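PDB 3RLK: A1 protein from Enterobacteria phage Qbeta, which is a minor virion protein, the coat protein extended by stop-codon read-through, and probably has a part in infection of the host. Local coordinates for residues L104-D107 and Q108-R111; P170-F173 and T174-D177. All coordinates share one frame; numbering follows the deposited sequence.

Contact 1: L104-D107 and Q108-R111; sequences LATD and QAMR
Thr106 OG1 is gripped from two quarters: it accepts the backbone N-H of Ala109 across a 3.1 Å gap and is also hydrogen-bonded to the backbone O of Tyr103, at the end of the preceding helix. Thr106 is thus the N-cap of helix 107-112, its hydroxyl taking up an amide of the first turn that no helical carbonyl serves, Ala105 O being bonded to Arg131. The torsion suits the task: with chi1 at 70° the hydroxyl sits between the backbone N and the carbonyl carbon, turned to the start of the helix, and CG2 lies beside the backbone N. OG1 also rests 3.4 Å from Gln108 CB. Ordinary helical bonding takes over at once, as Met110 N donates to Thr106 O at 3.0 Å and Arg111 N to Asp107 O at 2.8 Å. Asp107, the first helical residue, places a negative charge where it would probably be favoured by the helix dipole; its OD1 forms a salt bridge with Arg131, on strand 129-135. The other oxygen, OD2, does not touch the arm of Arg111, which is extended from CG to NE; one water joins the two groups, accepting from Arg111 NE in the plane of the guanidinium and giving a weak bond to OD2. Gln108, on the exposed side, bends at chi2 and its NE2 bonds to Asp112. The apolar residues Leu104, Ala109 and Met110 instead all touch Ile117 of strand 117-121, seating the helix on the mixed sheet. Ala109, small enough for this tight junction, sets its CB 3.5 Å from Leu104 O, a buried carbonyl oxygen with no hydrogen-bond partner.

Contact 2: P170-F173 and T174-D177; sequences PFDF and TKFD
The Phe176 ring carries Phe173 CD1 over one face, 3.7 Å above its plane and offset toward the rim, while the backbone O of Pro170 lies in plane at its edge. The two phenyl planes are inclined at 35°, with centroids 5.0 Å apart, so the pair is oblique. Pro170 adds its CD, 3.8 Å from Phe176 CE2, and its CG meets Lys175 CB. Trp160 meets Phe176 edge-to-face, and Trp79 touches Phe173, placing both phenylalanines in a buried aromatic cluster that suits their large apolar rings. Phe173 reaches it with CG anti to the backbone N (chi1 -175°).

The chain here makes a short 3-10 turn, opened by an Asx turn: Asp172 OD1 accepts from both Thr174 OG1, at 2.7 Å, and Thr174 N, at 2.9 Å. Both donors come from the same face of the carboxylate plane and well above it. Asp suits the place because its short side chain reaches forward to the amide two residues on, and Thr174 supplies a hydroxyl beside that amide. The second oxygen, OD2, forms a salt bridge with Lys175 NZ, which comes from the anti side but tilted out of the carboxylate plane; the lysine chain, bent at chi4, curls back to reach it. Backbone bonds complete the turn, Lys175 N to Asp172 O at 2.9 Å and Phe176 N to Phe173 O at 3.0 Å. A water donates to both Phe173 O and Phe176 O, clasping the end of the turn.

Overall arrangement
Both contacts are local, one a helix start and one a 3-10 turn, at the partly buried margin of the same domain; their centres lie 14 Å apart. They meet where Leu104 CD2 packs 3.9 Å from Phe173 CE2, so the apolar side of one helps cover that of the other. Contact 1 lays its helix against strand 117-121 with aliphatic residues inward; its own Asp-Arg pair is linked through water, the aspartate's direct salt bridge going to Arg131 outside it. Contact 2, in the long loop between strands 154-159 and 183-188, has an aromatic inner side and an internal salt bridge. Both threonine hydroxyls donate, to a backbone carbonyl in the first and an aspartate in the second; the first also accepts an amide.

Contact 1: L104-D107 and Q108-R111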
ATOM      1  N   LEU A 104      -2.305  -7.612  -3.227  1.00 12.20           N
ATOM      2  CA  LEU A 104      -2.515  -7.402  -1.783  1.00 13.21           C
ATOM      3  C   LEU A 104      -3.966  -7.772  -1.402  1.00 13.95           C
ATOM      4  O   LEU A 104      -4.266  -7.929  -0.197  1.00 15.59           O
ATOM      5  CB  LEU A 104      -2.225  -5.955  -1.380  1.00 12.42           C
ATOM      6  CG  LEU A 104      -0.713  -5.582  -1.353  1.00 12.48           C
ATOM      7  CD1 LEU A 104      -0.482  -4.099  -1.337  1.00 13.79           C
ATOM      8  CD2 LEU A 104       0.033  -6.227  -0.156  1.00 12.48           C
ATOM      9  N   ALA A 105      -4.879  -7.788  -2.376  1.00 13.83           N
ATOM     10  CA  ALA A 105      -6.285  -8.181  -2.055  1.00 14.24           C
ATOM     11  C   ALA A 105      -6.531  -9.720  -2.099  1.00 14.14           C
ATOM     12  O   ALA A 105      -7.642 -10.214  -1.851  1.00 14.54           O
ATOM     13  CB  ALA A 105      -7.307  -7.394  -2.936  1.00 14.38           C
ATOM     14  N   THR A 106      -5.497 -10.472  -2.446  1.00 15.17           N
ATOM     15  CA  THR A 106      -5.646 -11.917  -2.607  1.00 15.61           C
ATOM     16  C   THR A 106      -5.641 -12.661  -1.276  1.00 15.95           C
ATOM     17  O   THR A 106      -5.150 -12.173  -0.244  1.00 15.95           O
ATOM     18  CB  THR A 106      -4.535 -12.547  -3.520  1.00 15.13           C
ATOM     19  OG1 THR A 106      -3.285 -12.509  -2.846  1.00 17.65           O
ATOM     20  CG2 THR A 106      -4.502 -11.824  -4.890  1.00 16.66           C
ATOM     21  N   ASP A 107      -6.256 -13.835  -1.295  1.00 18.88           N
ATOM     22  CA  ASP A 107      -6.218 -14.729  -0.134  1.00 19.48           C
ATOM     23  C   ASP A 107      -4.799 -15.024   0.319  1.00 18.87           C
ATOM     24  O   ASP A 107      -4.493 -15.088   1.511  1.00 18.17           O
ATOM     25  CB  ASP A 107      -6.940 -16.038  -0.495  1.00 20.88           C
ATOM     26  CG  ASP A 107      -8.446 -15.940  -0.348  1.00 24.29           C
ATOM     27  OD1 ASP A 107      -8.970 -14.818  -0.146  1.00 26.09           O
ATOM     28  OD2 ASP A 107      -9.125 -16.992  -0.468  1.00 27.36           O
ATOM     29  N   GLN A 108      -3.927 -15.216  -0.669  1.00 18.96           N
ATOM     30  CA  GLN A 108      -2.535 -15.338  -0.418  1.00 19.65           C
ATOM     31  C   GLN A 108      -1.948 -14.193   0.434  1.00 17.45           C
ATOM     32  O   GLN A 108      -1.229 -14.416   1.418  1.00 17.26           O
ATOM     33  CB  GLN A 108      -1.840 -15.400  -1.779  1.00 20.24           C
ATOM     34  CG  GLN A 108      -0.398 -15.732  -1.650  1.00 26.06           C
ATOM     35  CD  GLN A 108      -0.199 -17.091  -1.077  1.00 29.52           C
ATOM     36  OE1 GLN A 108      -0.586 -18.098  -1.683  1.00 30.78           O
ATOM     37  NE2 GLN A 108       0.419 -17.148   0.085  1.00 31.26           N
ATOM     38  N   ALA A 109      -2.210 -12.960   0.024  1.00 15.33           N
ATOM     39  CA  ALA A 109      -1.661 -11.827   0.768  1.00 11.56           C
ATOM     40  C   ALA A 109      -2.260 -11.784   2.189  1.00 13.11           C
ATOM     41  O   ALA A 109      -1.541 -11.528   3.171  1.00 12.71           O
ATOM     42  CB  ALA A 109      -1.918 -10.543   0.014  1.00 13.44           C
ATOM     43  N   MET A 110      -3.526 -12.096   2.281  1.00 11.00           N
ATOM     44  CA  MET A 110      -4.183 -12.188   3.607  1.00 12.71           C
ATOM     45  C   MET A 110      -3.575 -13.253   4.538  1.00 13.75           C
ATOM     46  O   MET A 110      -3.429 -13.002   5.734  1.00 14.45           O
ATOM     47  CB  MET A 110      -5.686 -12.398   3.476  1.00 13.28           C
ATOM     48  CG  MET A 110      -6.540 -11.242   2.963  1.00 17.54           C
ATOM     49  SD  MET A 110      -6.515  -9.822   4.075  1.00 25.71           S
ATOM     50  CE  MET A 110      -6.391 -10.575   5.659  1.00 14.33           C
ATOM     51  N   ARG A 111      -3.262 -14.438   3.995  1.00 15.10           N
ATOM     52  CA  ARG A 111      -2.625 -15.504   4.793  1.00 16.07           C
ATOM     53  C   ARG A 111      -1.254 -15.072   5.323  1.00 17.01           C
ATOM     54  O   ARG A 111      -0.895 -15.345   6.497  1.00 15.81           O
ATOM     55  CB  ARG A 111      -2.482 -16.841   3.993  1.00 16.58           C
ATOM     56  CG  ARG A 111      -3.811 -17.529   3.559  1.00 18.70           C
ATOM     57  CD  ARG A 111      -3.583 -18.952   2.968  1.00 23.28           C
ATOM     58  NE  ARG A 111      -4.796 -19.476   2.309  1.00 21.66           N
ATOM     59  CZ  ARG A 111      -4.853 -20.689   1.729  1.00 25.87           C
ATOM     60  NH1 ARG A 111      -3.771 -21.473   1.756  1.00 28.16           N
ATOM     61  NH2 ARG A 111      -5.973 -21.123   1.128  1.00 23.61           N
TER
HETATM   62  O   HOH W   1      -7.517 -18.552   1.578  1.00 25.60           O

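Contact 2: P170-F173 and T174-D177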
ATOM      1  N   PRO A 170      13.171  -5.824  -6.100  1.00 12.90           N
ATOM      2  CA  PRO A 170      12.833  -7.080  -6.825  1.00 15.06           C
ATOM      3  C   PRO A 170      11.809  -6.806  -7.930  1.00 15.09           C
ATOM      4  O   PRO A 170      11.054  -5.812  -7.920  1.00 13.32           O
ATOM      5  CB  PRO A 170      12.195  -7.974  -5.731  1.00 14.96           C
ATOM      6  CG  PRO A 170      12.688  -7.389  -4.417  1.00 15.50           C
ATOM      7  CD  PRO A 170      12.858  -5.926  -4.654  1.00 12.92           C
ATOM      8  N   PHE A 171      11.790  -7.697  -8.914  1.00 15.22           N
ATOM      9  CA  PHE A 171      10.749  -7.683  -9.909  1.00 15.41           C
ATOM     10  C   PHE A 171       9.684  -8.742  -9.549  1.00 16.75           C
ATOM     11  O   PHE A 171       8.903  -9.183 -10.417  1.00 17.12           O
ATOM     12  CB  PHE A 171      11.423  -7.994 -11.232  1.00 15.23           C
ATOM     13  CG  PHE A 171      12.331  -6.895 -11.684  1.00 19.28           C
ATOM     14  CD1 PHE A 171      11.800  -5.800 -12.399  1.00 24.57           C
ATOM     15  CD2 PHE A 171      13.689  -6.924 -11.347  1.00 19.09           C
ATOM     16  CE1 PHE A 171      12.647  -4.729 -12.798  1.00 27.03           C
ATOM     17  CE2 PHE A 171      14.564  -5.856 -11.748  1.00 25.59           C
ATOM     18  CZ  PHE A 171      14.025  -4.751 -12.455  1.00 26.13           C
ATOM     19  N   ASP A 172       9.716  -9.209  -8.285  1.00 16.98           N
ATOM     20  CA  ASP A 172       8.770 -10.213  -7.810  1.00 16.49           C
ATOM     21  C   ASP A 172       8.137  -9.654  -6.520  1.00 16.15           C
ATOM     22  O   ASP A 172       8.812  -9.515  -5.503  1.00 14.77           O
ATOM     23  CB  ASP A 172       9.470 -11.568  -7.588  1.00 18.38           C
ATOM     24  CG  ASP A 172       8.589 -12.576  -6.824  1.00 18.88           C
ATOM     25  OD1 ASP A 172       7.398 -12.282  -6.536  1.00 21.46           O
ATOM     26  OD2 ASP A 172       9.056 -13.727  -6.610  1.00 28.68           O
ATOM     27  N   PHE A 173       6.846  -9.322  -6.604  1.00 14.69           N
ATOM     28  CA  PHE A 173       6.179  -8.606  -5.511  1.00 15.21           C
ATOM     29  C   PHE A 173       6.095  -9.450  -4.230  1.00 14.16           C
ATOM     30  O   PHE A 173       6.006  -8.930  -3.121  1.00 13.95           O
ATOM     31  CB  PHE A 173       4.796  -8.044  -5.927  1.00 13.29           C
ATOM     32  CG  PHE A 173       4.185  -7.212  -4.850  1.00 12.95           C
ATOM     33  CD1 PHE A 173       4.757  -6.007  -4.490  1.00 11.12           C
ATOM     34  CD2 PHE A 173       3.078  -7.713  -4.111  1.00 11.81           C
ATOM     35  CE1 PHE A 173       4.249  -5.247  -3.447  1.00 15.26           C
ATOM     36  CE2 PHE A 173       2.578  -6.973  -3.038  1.00 15.75           C
ATOM     37  CZ  PHE A 173       3.162  -5.767  -2.685  1.00 12.30           C
ATOM     38  N   THR A 174       6.172 -10.761  -4.378  1.00 14.96           N
ATOM     39  CA  THR A 174       6.120 -11.609  -3.196  1.00 16.60           C
ATOM     40  C   THR A 174       7.401 -11.496  -2.382  1.00 16.86           C
ATOM     41  O   THR A 174       7.439 -11.975  -1.242  1.00 18.98           O
ATOM     42  CB  THR A 174       5.840 -13.087  -3.565  1.00 17.80           C
ATOM     43  OG1 THR A 174       7.026 -13.607  -4.164  1.00 16.42           O
ATOM     44  CG2 THR A 174       4.677 -13.220  -4.530  1.00 19.71           C
ATOM     45  N   LYS A 175       8.456 -10.853  -2.927  1.00 17.27           N
ATOM     46  CA  LYS A 175       9.652 -10.555  -2.148  1.00 15.32           C
ATOM     47  C   LYS A 175       9.490  -9.316  -1.269  1.00 15.21           C
ATOM     48  O   LYS A 175      10.347  -9.033  -0.475  1.00 14.55           O
ATOM     49  CB  LYS A 175      10.904 -10.438  -3.050  1.00 16.23           C
ATOM     50  CG  LYS A 175      11.094 -11.795  -3.833  1.00 17.93           C
ATOM     51  CD  LYS A 175      12.607 -12.015  -4.207  1.00 25.45           C
ATOM     52  CE  LYS A 175      12.844 -13.474  -4.565  1.00 32.23           C
ATOM     53  NZ  LYS A 175      12.049 -13.668  -5.818  1.00 33.21           N
ATOM     54  N   PHE A 176       8.393  -8.574  -1.410  1.00 14.41           N
ATOM     55  CA  PHE A 176       8.180  -7.344  -0.608  1.00 12.86           C
ATOM     56  C   PHE A 176       7.484  -7.629   0.733  1.00 13.59           C
ATOM     57  O   PHE A 176       6.692  -8.577   0.826  1.00 15.22           O
ATOM     58  CB  PHE A 176       7.204  -6.419  -1.401  1.00 12.50           C
ATOM     59  CG  PHE A 176       7.825  -5.675  -2.543  1.00 14.80           C
ATOM     60  CD1 PHE A 176       7.760  -4.268  -2.603  1.00 11.14           C
ATOM     61  CD2 PHE A 176       8.476  -6.362  -3.560  1.00 14.06           C
ATOM     62  CE1 PHE A 176       8.335  -3.565  -3.695  1.00 15.31           C
ATOM     63  CE2 PHE A 176       9.060  -5.680  -4.679  1.00 15.23           C
ATOM     64  CZ  PHE A 176       8.951  -4.298  -4.771  1.00 13.33           C
ATOM     65  N   ASP A 177       7.785  -6.818   1.742  1.00 12.75           N
ATOM     66  CA  ASP A 177       7.107  -6.863   3.041  1.00 11.31           C
ATOM     67  C   ASP A 177       7.176  -5.516   3.691  1.00 11.99           C
ATOM     68  O   ASP A 177       7.944  -4.701   3.255  1.00 11.73           O
ATOM     69  CB  ASP A 177       7.594  -8.038   3.888  1.00 13.73           C
ATOM     70  CG  ASP A 177       8.993  -7.835   4.502  1.00 16.69           C
ATOM     71  OD1 ASP A 177       9.392  -6.738   4.922  1.00 15.93           O
ATOM     72  OD2 ASP A 177       9.694  -8.846   4.567  1.00 20.46           O
TER
HETATM   73  O   HOH W   2       4.396  -9.067  -0.628  1.00 17.72           O